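Local coordinates for protein 1,3-alpha-isomaltosidase (Kribbella flavida DSM 17836, PDB 5X3I) that hydrolyses the alpha-1,3-glucosidic linkages of the cyclic tetrasaccharide cyclobis-(1-6)-alpha-nigerosyl, releasing isomaltose inside the cell, at residues A[469-474]-A[531-536]; A[350-355]-A[406-411]; A[574-579]-A[620-625]; A[680-685]-A[697-702]. The protein carries 1 engineered substitution. One frame throughout, in Å; residues are numbered along the deposited sequence.

Contact 1 (A[469-474]-A[531-536]); sequences KTAGGE and IFWAGD. Engineered in segment 469-474: Ala471 (natural residue Asp). With GOL (glycerol), chain N.
Lys469 lies over one face of the Trp533 indole, its CE 3.4 Å from Trp533 CH2 and displaced toward the rim of the six-membered ring. This CH-pi contact is joined by a cation-pi one, with Lys469 NZ 4.5 Å from the centroid of the same ring. With chi1 at 173° and every later torsion near 180°, the extended lysine chain crosses the Trp533 side chain at about a right angle and brings NZ over the ring. At the ring edge, Ala471 CB comes within 4.3 Å of Trp533 CH2; Ala471 is engineered and replaces the aspartate inferred to be the nucleophile. A glycerol, probably from the crystallisation liquor, lies against Ala471 CB, its C1 3.6 Å away. Its O3 accepts from Lys469 NZ at 3.1 Å, and its O2 donates to OD1 of Asp536, the inferred proton donor, at 2.5 Å. Farther out, Glu334 forms a salt bridge with Lys469, and Phe518, on strand 517-519 between strands 467-470 and 531-533, stacks on Trp533. Replacing Trp533 by alanine is likely to open a gap under the Lys469 chain and cost NZ its aromatic face, though Glu334 would still hold it. In this TIM barrel the strand end at Lys469 and the segment 531-536 bring a lysine, an indole edge and an acid side chain to one polyol, consistent with a sugar-binding pocket at the active site.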
# COMPACT_ATOMS: atom_id res chain seq x y z
N LYS A 469 -8.45 -8.98 -6.21
CA LYS A 469 -7.61 -7.83 -6.08
C LYS A 469 -8.19 -7.14 -4.87
O LYS A 469 -9.20 -6.44 -4.97
CB LYS A 469 -7.69 -6.95 -7.33
CG LYS A 469 -6.97 -5.60 -7.24
CD LYS A 469 -6.87 -4.91 -8.60
CE LYS A 469 -5.96 -3.67 -8.54
NZ LYS A 469 -5.84 -2.94 -9.83
N THR A 470 -7.47 -7.22 -3.76
CA THR A 470 -8.06 -6.73 -2.55
C THR A 470 -7.46 -5.35 -2.42
O THR A 470 -6.40 -5.15 -1.83
CB THR A 470 -7.68 -7.63 -1.36
OG1 THR A 470 -6.37 -8.18 -1.61
CG2 THR A 470 -8.65 -8.80 -1.21
N ALA A 471 -8.22 -4.39 -2.93
CA ALA A 471 -7.85 -2.99 -2.99
C ALA A 471 -8.22 -2.31 -1.68
O ALA A 471 -9.09 -2.78 -0.98
CB ALA A 471 -8.50 -2.33 -4.16
N GLY A 472 -7.56 -1.21 -1.35
CA GLY A 472 -7.92 -0.42 -0.18
C GLY A 472 -7.54 -1.08 1.12
O GLY A 472 -6.57 -1.82 1.19
N GLY A 473 -8.32 -0.83 2.16
CA GLY A 473 -7.98 -1.27 3.50
C GLY A 473 -7.31 -0.23 4.39
O GLY A 473 -6.97 -0.52 5.54
N GLU A 474 -7.13 0.99 3.88
CA GLU A 474 -6.49 2.09 4.63
C GLU A 474 -7.51 2.96 5.36
O GLU A 474 -7.16 4.00 5.89
CB GLU A 474 -5.66 2.98 3.71
CG GLU A 474 -4.72 2.24 2.77
CD GLU A 474 -5.38 1.89 1.44
OE1 GLU A 474 -6.61 2.04 1.33
OE2 GLU A 474 -4.65 1.48 0.52
N ILE A 531 -0.04 -11.17 -3.06
CA ILE A 531 0.77 -10.37 -3.96
C ILE A 531 0.47 -8.90 -3.69
O ILE A 531 -0.62 -8.55 -3.23
CB ILE A 531 0.45 -10.73 -5.43
CG1 ILE A 531 0.61 -12.25 -5.64
CG2 ILE A 531 1.33 -9.98 -6.38
CD1 ILE A 531 0.27 -12.70 -7.02
N PHE A 532 1.44 -8.04 -3.99
CA PHE A 532 1.33 -6.62 -3.72
C PHE A 532 1.70 -5.82 -4.95
O PHE A 532 2.57 -6.22 -5.72
CB PHE A 532 2.18 -6.24 -2.50
CG PHE A 532 1.72 -6.92 -1.25
CD1 PHE A 532 2.14 -8.21 -0.94
CD2 PHE A 532 0.78 -6.33 -0.43
CE1 PHE A 532 1.67 -8.86 0.16
CE2 PHE A 532 0.31 -6.99 0.69
CZ PHE A 532 0.76 -8.26 0.97
N TRP A 533 1.02 -4.71 -5.16
CA TRP A 533 1.41 -3.79 -6.21
C TRP A 533 1.54 -2.38 -5.64
O TRP A 533 0.93 -2.05 -4.62
CB TRP A 533 0.44 -3.84 -7.40
CG TRP A 533 -0.67 -2.83 -7.40
CD1 TRP A 533 -0.70 -1.65 -8.10
CD2 TRP A 533 -1.93 -2.92 -6.72
NE1 TRP A 533 -1.88 -1.00 -7.88
CE2 TRP A 533 -2.66 -1.76 -7.04
CE3 TRP A 533 -2.51 -3.88 -5.87
CZ2 TRP A 533 -3.94 -1.52 -6.53
CZ3 TRP A 533 -3.77 -3.64 -5.37
CH2 TRP A 533 -4.47 -2.46 -5.69
N ALA A 534 2.33 -1.55 -6.32
CA ALA A 534 2.79 -0.27 -5.79
C ALA A 534 1.72 0.81 -5.69
O ALA A 534 2.00 1.89 -5.21
CB ALA A 534 3.95 0.23 -6.61
N GLY A 535 0.51 0.53 -6.17
CA GLY A 535 -0.58 1.48 -6.03
C GLY A 535 -0.69 2.47 -7.17
O GLY A 535 -0.25 2.18 -8.28
N ASP A 536 -1.26 3.64 -6.91
CA ASP A 536 -1.67 4.56 -7.97
C ASP A 536 -0.59 5.59 -8.31
O ASP A 536 -0.05 6.24 -7.42
CB ASP A 536 -2.96 5.29 -7.57
CG ASP A 536 -4.10 4.35 -7.22
OD1 ASP A 536 -4.04 3.16 -7.58
OD2 ASP A 536 -5.08 4.80 -6.60
C1 GOL N . -7.39 0.08 -6.54
O1 GOL N . -8.45 -0.38 -7.34
C2 GOL N . -6.68 1.25 -7.20
O2 GOL N . -5.48 1.36 -6.54
C3 GOL N . -6.62 1.04 -8.72
O3 GOL N . -5.74 0.05 -9.12

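Contact 2 (A[350-355]-A[406-411]); sequences YAVTED and VAADAA
Ala408, on helix 404-415 of the TIM-barrel domain, presses its methyl against the backbone of the surface loop 350-355 that follows strand 348-349. Along the helix, Gln405, one residue before the segment, already ties the two parts together, its OE1 receiving the N-H of Thr353. The carbonyl of Val406 comes next: it accepts the helical bond from Ala410 N and a further one from the side chain of Gln397. Ala408 then makes the direct contact. Its CB points toward the loop and lies 3.6 Å from Thr353 O and 3.9 Å from Glu354 O, so the fit is of a methyl against two successive carbonyls. Val352 adds an apolar touch at the margin, its CG1 coming within 4.4 Å of Ala408 CB. The backbone carbonyl of Ala408 is linked to that of Glu354 by a water, which donates to Glu354 O at 2.7 Å and to Ala408 O at 2.8 Å, joining loop and helix. Asp409 follows, its OD1 accepting from Gln405 NE2, the other end of the amide whose OE1 holds Thr353 N.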
# COMPACT_ATOMS: atom_id res chain seq x y z
N TYR A 350 -31.90 -11.77 -8.51
CA TYR A 350 -32.00 -12.67 -7.36
C TYR A 350 -33.01 -12.15 -6.34
O TYR A 350 -33.33 -10.97 -6.34
CB TYR A 350 -30.63 -12.83 -6.70
CG TYR A 350 -30.06 -11.50 -6.26
CD1 TYR A 350 -29.42 -10.67 -7.17
CD2 TYR A 350 -30.18 -11.07 -4.95
CE1 TYR A 350 -28.91 -9.44 -6.78
CE2 TYR A 350 -29.67 -9.84 -4.55
CZ TYR A 350 -29.04 -9.03 -5.47
OH TYR A 350 -28.54 -7.83 -5.09
N ALA A 351 -33.47 -13.02 -5.46
CA ALA A 351 -34.28 -12.57 -4.34
C ALA A 351 -33.36 -12.14 -3.21
O ALA A 351 -32.51 -12.90 -2.80
CB ALA A 351 -35.22 -13.67 -3.88
N VAL A 352 -33.52 -10.91 -2.73
CA VAL A 352 -32.73 -10.39 -1.62
C VAL A 352 -32.94 -11.22 -0.34
O VAL A 352 -34.05 -11.59 -0.01
CB VAL A 352 -33.09 -8.91 -1.33
CG1 VAL A 352 -32.46 -8.43 -0.02
CG2 VAL A 352 -32.67 -8.02 -2.49
N THR A 353 -31.86 -11.51 0.38
CA THR A 353 -32.01 -12.17 1.66
C THR A 353 -32.09 -11.07 2.73
O THR A 353 -31.09 -10.40 3.02
CB THR A 353 -30.85 -13.17 1.93
OG1 THR A 353 -29.61 -12.58 1.55
CG2 THR A 353 -31.03 -14.43 1.11
N GLU A 354 -33.29 -10.92 3.30
CA GLU A 354 -33.58 -9.87 4.27
C GLU A 354 -32.67 -9.97 5.48
O GLU A 354 -32.40 -8.98 6.14
CB GLU A 354 -35.06 -9.93 4.75
CG GLU A 354 -36.16 -9.44 3.78
CD GLU A 354 -37.56 -9.28 4.46
OE1 GLU A 354 -38.39 -10.22 4.38
OE2 GLU A 354 -37.83 -8.21 5.06
N ASP A 355 -32.20 -11.18 5.78
CA ASP A 355 -31.42 -11.41 7.01
C ASP A 355 -29.94 -11.08 6.85
O ASP A 355 -29.18 -11.16 7.80
CB ASP A 355 -31.58 -12.85 7.46
CG ASP A 355 -31.08 -13.85 6.43
OD1 ASP A 355 -30.67 -13.46 5.33
OD2 ASP A 355 -31.13 -15.06 6.72
N VAL A 406 -27.55 -4.72 -0.36
CA VAL A 406 -26.51 -3.93 0.26
C VAL A 406 -26.98 -3.34 1.59
O VAL A 406 -26.22 -3.31 2.56
CB VAL A 406 -26.01 -2.81 -0.70
CG1 VAL A 406 -27.13 -1.81 -1.03
CG2 VAL A 406 -24.79 -2.11 -0.12
N ALA A 407 -28.25 -2.92 1.66
CA ALA A 407 -28.81 -2.35 2.88
C ALA A 407 -29.11 -3.43 3.90
O ALA A 407 -28.90 -3.24 5.10
CB ALA A 407 -30.08 -1.56 2.57
N ALA A 408 -29.60 -4.58 3.43
CA ALA A 408 -29.85 -5.70 4.31
C ALA A 408 -28.55 -6.15 4.99
O ALA A 408 -28.55 -6.46 6.16
CB ALA A 408 -30.48 -6.85 3.55
N ASP A 409 -27.46 -6.19 4.23
CA ASP A 409 -26.17 -6.65 4.76
C ASP A 409 -25.58 -5.64 5.75
O ASP A 409 -25.02 -6.03 6.77
CB ASP A 409 -25.18 -6.93 3.62
CG ASP A 409 -25.57 -8.17 2.79
OD1 ASP A 409 -26.57 -8.82 3.11
OD2 ASP A 409 -24.85 -8.50 1.82
N ALA A 410 -25.70 -4.36 5.45
CA ALA A 410 -25.21 -3.32 6.35
C ALA A 410 -25.94 -3.41 7.68
O ALA A 410 -25.33 -3.31 8.74
CB ALA A 410 -25.36 -1.95 5.74
N ALA A 411 -27.25 -3.61 7.62
CA ALA A 411 -28.05 -3.73 8.82
C ALA A 411 -27.65 -4.96 9.61
O ALA A 411 -27.55 -4.91 10.83
CB ALA A 411 -29.53 -3.77 8.48
O HOH W 1 -30.51 -7.88 7.65

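Contact 3 (A[574-579]-A[620-625]); sequences PDAELY and DRVVPL
Val622 splits its two methyls between Ala576 and Tyr579, and the apolar contact rests on these three buried side chains. Val622 CG2 meets Ala576 CB at 3.6 Å. The other branch, CG1, reaches the tyrosine ring at Tyr579 CD2, 3.8 Å away, with CE2 almost as near. A chi1 of 173° sets CG1 opposite the backbone N of Val622 and leaves CG2 beside that N and turned to Ala576, so a single rotamer serves both partners. The tyrosine and valine side chains cross at about a right angle, and the methyl approaches the ring obliquely. Polar bonds stay within each segment. Asp575 is the N-cap of helix 576-586: its OD1 accepts from Leu578 N at 3.1 Å in a nearly straight bond (173°), the N-H coming from above the carboxylate plane. The first turn of this helix is completed by Tyr579 N to Asp575 O, 3.1 Å; in the other segment Leu625 N bonds to Arg621 O at 3.0 Å. Tyr579 OH bonds to the carbonyl of Arg608, fixing the far end of the ring. In sequence, helix 576-586 comes between barrel strands 562-565 and 591-593, and helix 622-650 after the last strand; in space, helix 610-617 packs on both, through Val613 on Tyr579 and Ala614 on Val622.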
# COMPACT_ATOMS: atom_id res chain seq x y z
N PRO A 574 0.44 6.91 -21.68
CA PRO A 574 1.89 7.15 -21.76
C PRO A 574 2.41 7.19 -23.19
O PRO A 574 1.88 6.50 -24.05
CB PRO A 574 2.48 5.95 -21.02
CG PRO A 574 1.42 4.91 -21.05
CD PRO A 574 0.15 5.69 -20.91
N ASP A 575 3.45 7.98 -23.42
CA ASP A 575 4.13 7.97 -24.71
C ASP A 575 4.85 6.63 -24.92
O ASP A 575 5.06 5.88 -23.97
CB ASP A 575 5.11 9.14 -24.83
CG ASP A 575 6.15 9.14 -23.74
OD1 ASP A 575 7.21 8.52 -23.92
OD2 ASP A 575 5.91 9.76 -22.68
N ALA A 576 5.17 6.33 -26.17
CA ALA A 576 5.73 5.03 -26.53
C ALA A 576 7.04 4.72 -25.81
O ALA A 576 7.29 3.57 -25.43
CB ALA A 576 5.94 4.94 -28.04
N GLU A 577 7.88 5.73 -25.61
CA GLU A 577 9.19 5.49 -25.02
C GLU A 577 9.09 5.09 -23.54
O GLU A 577 9.71 4.12 -23.13
CB GLU A 577 10.09 6.73 -25.17
CG GLU A 577 11.46 6.57 -24.53
CD GLU A 577 12.33 7.81 -24.69
OE1 GLU A 577 11.78 8.89 -24.96
OE2 GLU A 577 13.56 7.69 -24.55
N LEU A 578 8.32 5.84 -22.76
CA LEU A 578 8.10 5.49 -21.36
C LEU A 578 7.46 4.11 -21.24
O LEU A 578 7.89 3.29 -20.45
CB LEU A 578 7.22 6.54 -20.67
CG LEU A 578 6.73 6.19 -19.26
CD1 LEU A 578 7.89 5.94 -18.33
CD2 LEU A 578 5.79 7.26 -18.71
N TYR A 579 6.44 3.86 -22.05
CA TYR A 579 5.71 2.59 -21.99
C TYR A 579 6.66 1.41 -22.22
O TYR A 579 6.68 0.47 -21.43
CB TYR A 579 4.59 2.58 -23.03
CG TYR A 579 3.65 1.39 -22.97
CD1 TYR A 579 2.76 1.22 -21.93
CD2 TYR A 579 3.64 0.45 -24.00
CE1 TYR A 579 1.88 0.14 -21.89
CE2 TYR A 579 2.77 -0.63 -23.98
CZ TYR A 579 1.90 -0.78 -22.92
OH TYR A 579 1.03 -1.85 -22.91
N ASP A 620 4.63 2.31 -34.31
CA ASP A 620 4.45 0.95 -34.79
C ASP A 620 5.49 0.00 -34.21
O ASP A 620 5.54 -1.15 -34.58
CB ASP A 620 4.46 0.89 -36.32
CG ASP A 620 5.73 1.45 -36.93
OD1 ASP A 620 6.84 1.12 -36.47
OD2 ASP A 620 5.61 2.23 -37.90
N ARG A 621 6.35 0.50 -33.33
CA ARG A 621 7.22 -0.37 -32.57
C ARG A 621 6.57 -0.92 -31.29
O ARG A 621 7.05 -1.89 -30.74
CB ARG A 621 8.50 0.35 -32.18
CG ARG A 621 9.35 0.78 -33.35
CD ARG A 621 10.45 1.71 -32.85
NE ARG A 621 9.91 2.95 -32.31
CZ ARG A 621 10.66 3.91 -31.77
NH1 ARG A 621 11.98 3.77 -31.71
NH2 ARG A 621 10.10 5.01 -31.30
N VAL A 622 5.49 -0.31 -30.83
CA VAL A 622 4.96 -0.64 -29.50
C VAL A 622 4.44 -2.08 -29.39
O VAL A 622 4.84 -2.82 -28.49
CB VAL A 622 3.85 0.34 -29.09
CG1 VAL A 622 3.20 -0.12 -27.78
CG2 VAL A 622 4.42 1.75 -28.92
N VAL A 623 3.57 -2.49 -30.29
CA VAL A 623 3.04 -3.85 -30.24
C VAL A 623 4.14 -4.90 -30.42
O VAL A 623 4.28 -5.77 -29.57
CB VAL A 623 1.92 -4.06 -31.28
CG1 VAL A 623 1.63 -5.54 -31.47
CG2 VAL A 623 0.66 -3.30 -30.85
N PRO A 624 4.96 -4.82 -31.50
CA PRO A 624 5.97 -5.87 -31.67
C PRO A 624 6.98 -5.96 -30.54
O PRO A 624 7.38 -7.05 -30.15
CB PRO A 624 6.67 -5.48 -32.98
CG PRO A 624 5.73 -4.59 -33.67
CD PRO A 624 5.01 -3.84 -32.60
N LEU A 625 7.40 -4.82 -30.01
CA LEU A 625 8.39 -4.86 -28.95
C LEU A 625 7.78 -5.34 -27.63
O LEU A 625 8.39 -6.13 -26.92
CB LEU A 625 9.05 -3.49 -28.76
CG LEU A 625 9.98 -3.06 -29.90
CD1 LEU A 625 10.73 -1.79 -29.51
CD2 LEU A 625 10.94 -4.16 -30.26

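Contact 4 (A[680-685]-A[697-702]); sequences ELLINP and YLPAGE. With SO4 (sulfate ion), chain K.
Leu682 reaches from strand 681-683 to Leu698 and Pro699, joining two antiparallel parts of the all-beta C-terminal domain: the six-stranded sheet that holds Leu682 and the two-stranded ribbon of 693-698 with 715-720. Apolar contact carries the pairing. Leu682 CD1 lies 3.6 Å from Pro699 CD, the leucine end meeting the proline ring at its CD corner. The same CD1 is 3.9 Å from Leu698 CD2, which Leu682 CD2 also touches, so CD2 of Leu698 sits against both branches of Leu682, the two side chains running slantwise to each other. In Leu682 a chi1 of -170° turns CG away from the residue's own N and brings the methyls to Leu698 and Pro699, whereas Leu698 has CG beside its N (chi1 -60°), which swings the chain end back toward Leu682. Trp703, from strand 703-705, borders both leucines. Polar bonds frame this core. Asn684 ND2 is hydrogen-bonded to Thr696 OG1, a second link between the sheet and the ribbon, and the Tyr697 side chain leads away from Leu682, its OH hydrogen-bonded to Asp665. At the other end of the segment a sulfate, probably from the crystallisation liquor, is held by Ser733 OG and by the backbone of Glu702, whose N-H donates to sulfate O4 at 2.7 Å with an angle of 154°, while Glu702 CB lies 3.5 Å from that oxygen.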
# COMPACT_ATOMS: atom_id res chain seq x y z
N GLU A 680 20.81 -15.23 -10.37
CA GLU A 680 21.61 -15.20 -11.60
C GLU A 680 21.57 -13.98 -12.52
O GLU A 680 22.44 -13.85 -13.37
CB GLU A 680 21.23 -16.42 -12.45
CG GLU A 680 20.98 -17.69 -11.65
CD GLU A 680 22.19 -18.14 -10.84
OE1 GLU A 680 23.29 -17.61 -11.02
OE2 GLU A 680 22.02 -19.06 -10.01
N LEU A 681 20.61 -13.08 -12.36
CA LEU A 681 20.45 -12.02 -13.35
C LEU A 681 20.50 -10.63 -12.72
O LEU A 681 19.81 -10.38 -11.75
CB LEU A 681 19.13 -12.16 -14.11
CG LEU A 681 18.91 -13.37 -15.02
CD1 LEU A 681 17.46 -13.39 -15.50
CD2 LEU A 681 19.87 -13.36 -16.18
N LEU A 682 21.28 -9.74 -13.31
CA LEU A 682 21.36 -8.36 -12.87
C LEU A 682 20.63 -7.46 -13.87
O LEU A 682 20.91 -7.48 -15.07
CB LEU A 682 22.81 -7.92 -12.70
CG LEU A 682 23.07 -6.58 -12.00
CD1 LEU A 682 24.40 -6.61 -11.30
CD2 LEU A 682 23.05 -5.45 -13.00
N ILE A 683 19.69 -6.69 -13.35
CA ILE A 683 18.85 -5.84 -14.18
C ILE A 683 19.19 -4.37 -13.96
O ILE A 683 19.46 -3.96 -12.84
CB ILE A 683 17.36 -6.06 -13.85
CG1 ILE A 683 17.06 -7.55 -13.63
CG2 ILE A 683 16.49 -5.45 -14.92
CD1 ILE A 683 17.39 -8.44 -14.82
N ASN A 684 19.16 -3.59 -15.03
CA ASN A 684 19.38 -2.15 -14.93
C ASN A 684 18.41 -1.35 -15.79
O ASN A 684 18.75 -0.96 -16.90
CB ASN A 684 20.82 -1.80 -15.31
CG ASN A 684 21.17 -0.35 -15.02
OD1 ASN A 684 20.44 0.34 -14.31
ND2 ASN A 684 22.29 0.11 -15.56
N PRO A 685 17.21 -1.10 -15.26
CA PRO A 685 16.12 -0.43 -15.97
C PRO A 685 16.57 0.87 -16.60
O PRO A 685 17.39 1.57 -16.01
CB PRO A 685 15.10 -0.16 -14.87
CG PRO A 685 15.36 -1.21 -13.87
CD PRO A 685 16.83 -1.42 -13.88
N TYR A 697 26.72 -1.02 -13.31
CA TYR A 697 27.83 -1.43 -12.48
C TYR A 697 27.69 -2.88 -12.10
O TYR A 697 26.78 -3.27 -11.37
CB TYR A 697 27.94 -0.56 -11.21
CG TYR A 697 28.97 -1.09 -10.24
CD1 TYR A 697 30.33 -0.91 -10.46
CD2 TYR A 697 28.59 -1.79 -9.11
CE1 TYR A 697 31.28 -1.41 -9.59
CE2 TYR A 697 29.53 -2.29 -8.22
CZ TYR A 697 30.88 -2.09 -8.47
OH TYR A 697 31.81 -2.58 -7.60
N LEU A 698 28.62 -3.69 -12.59
CA LEU A 698 28.64 -5.10 -12.27
C LEU A 698 29.59 -5.36 -11.12
O LEU A 698 30.78 -5.09 -11.22
CB LEU A 698 29.05 -5.92 -13.50
CG LEU A 698 28.17 -5.80 -14.74
CD1 LEU A 698 28.74 -6.63 -15.87
CD2 LEU A 698 26.76 -6.23 -14.42
N PRO A 699 29.07 -5.92 -10.02
CA PRO A 699 29.90 -6.24 -8.86
C PRO A 699 30.83 -7.41 -9.15
O PRO A 699 30.90 -7.86 -10.30
CB PRO A 699 28.88 -6.61 -7.79
CG PRO A 699 27.71 -7.12 -8.57
CD PRO A 699 27.66 -6.32 -9.83
N ALA A 700 31.53 -7.89 -8.13
CA ALA A 700 32.52 -8.95 -8.29
C ALA A 700 31.89 -10.20 -8.87
O ALA A 700 30.71 -10.46 -8.67
CB ALA A 700 33.18 -9.26 -6.97
N GLY A 701 32.70 -11.00 -9.56
CA GLY A 701 32.25 -12.18 -10.27
C GLY A 701 32.28 -12.01 -11.78
O GLY A 701 32.68 -10.96 -12.28
N GLU A 702 31.90 -13.06 -12.51
CA GLU A 702 31.99 -13.05 -13.97
C GLU A 702 30.63 -12.93 -14.62
O GLU A 702 29.68 -13.59 -14.21
CB GLU A 702 32.69 -14.32 -14.46
CG GLU A 702 34.10 -14.50 -13.91
CD GLU A 702 35.00 -15.22 -14.89
OE1 GLU A 702 35.17 -14.71 -16.01
OE2 GLU A 702 35.54 -16.29 -14.53
S SO4 K . 30.41 -16.72 -11.74
O1 SO4 K . 31.21 -17.40 -12.75
O2 SO4 K . 29.03 -17.14 -11.89
O3 SO4 K . 30.89 -17.06 -10.40
O4 SO4 K . 30.51 -15.27 -11.92

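Overall arrangement
From the N terminus, contact 2 comes first, closing a 50-residue excursion in the TIM-barrel domain between a surface loop and helix 404-415. Contact 1 follows, joining the ends of the fourth and sixth barrel strands near the centre of the chain. Contact 3 then closes 40 residues around the eighth strand, tying two outer helices together. Contact 4 shuts the shortest loop, in the C-terminal domain. All four run in series, with none nested or crossed. Contact 1 lies about 26 to 30 Å, centre to centre, from the others, whereas contacts 2 and 4 are about 57 Å apart on opposite sides of the chain's centre. Contacts 3 and 4 approach to about 10 Å between nearest atoms.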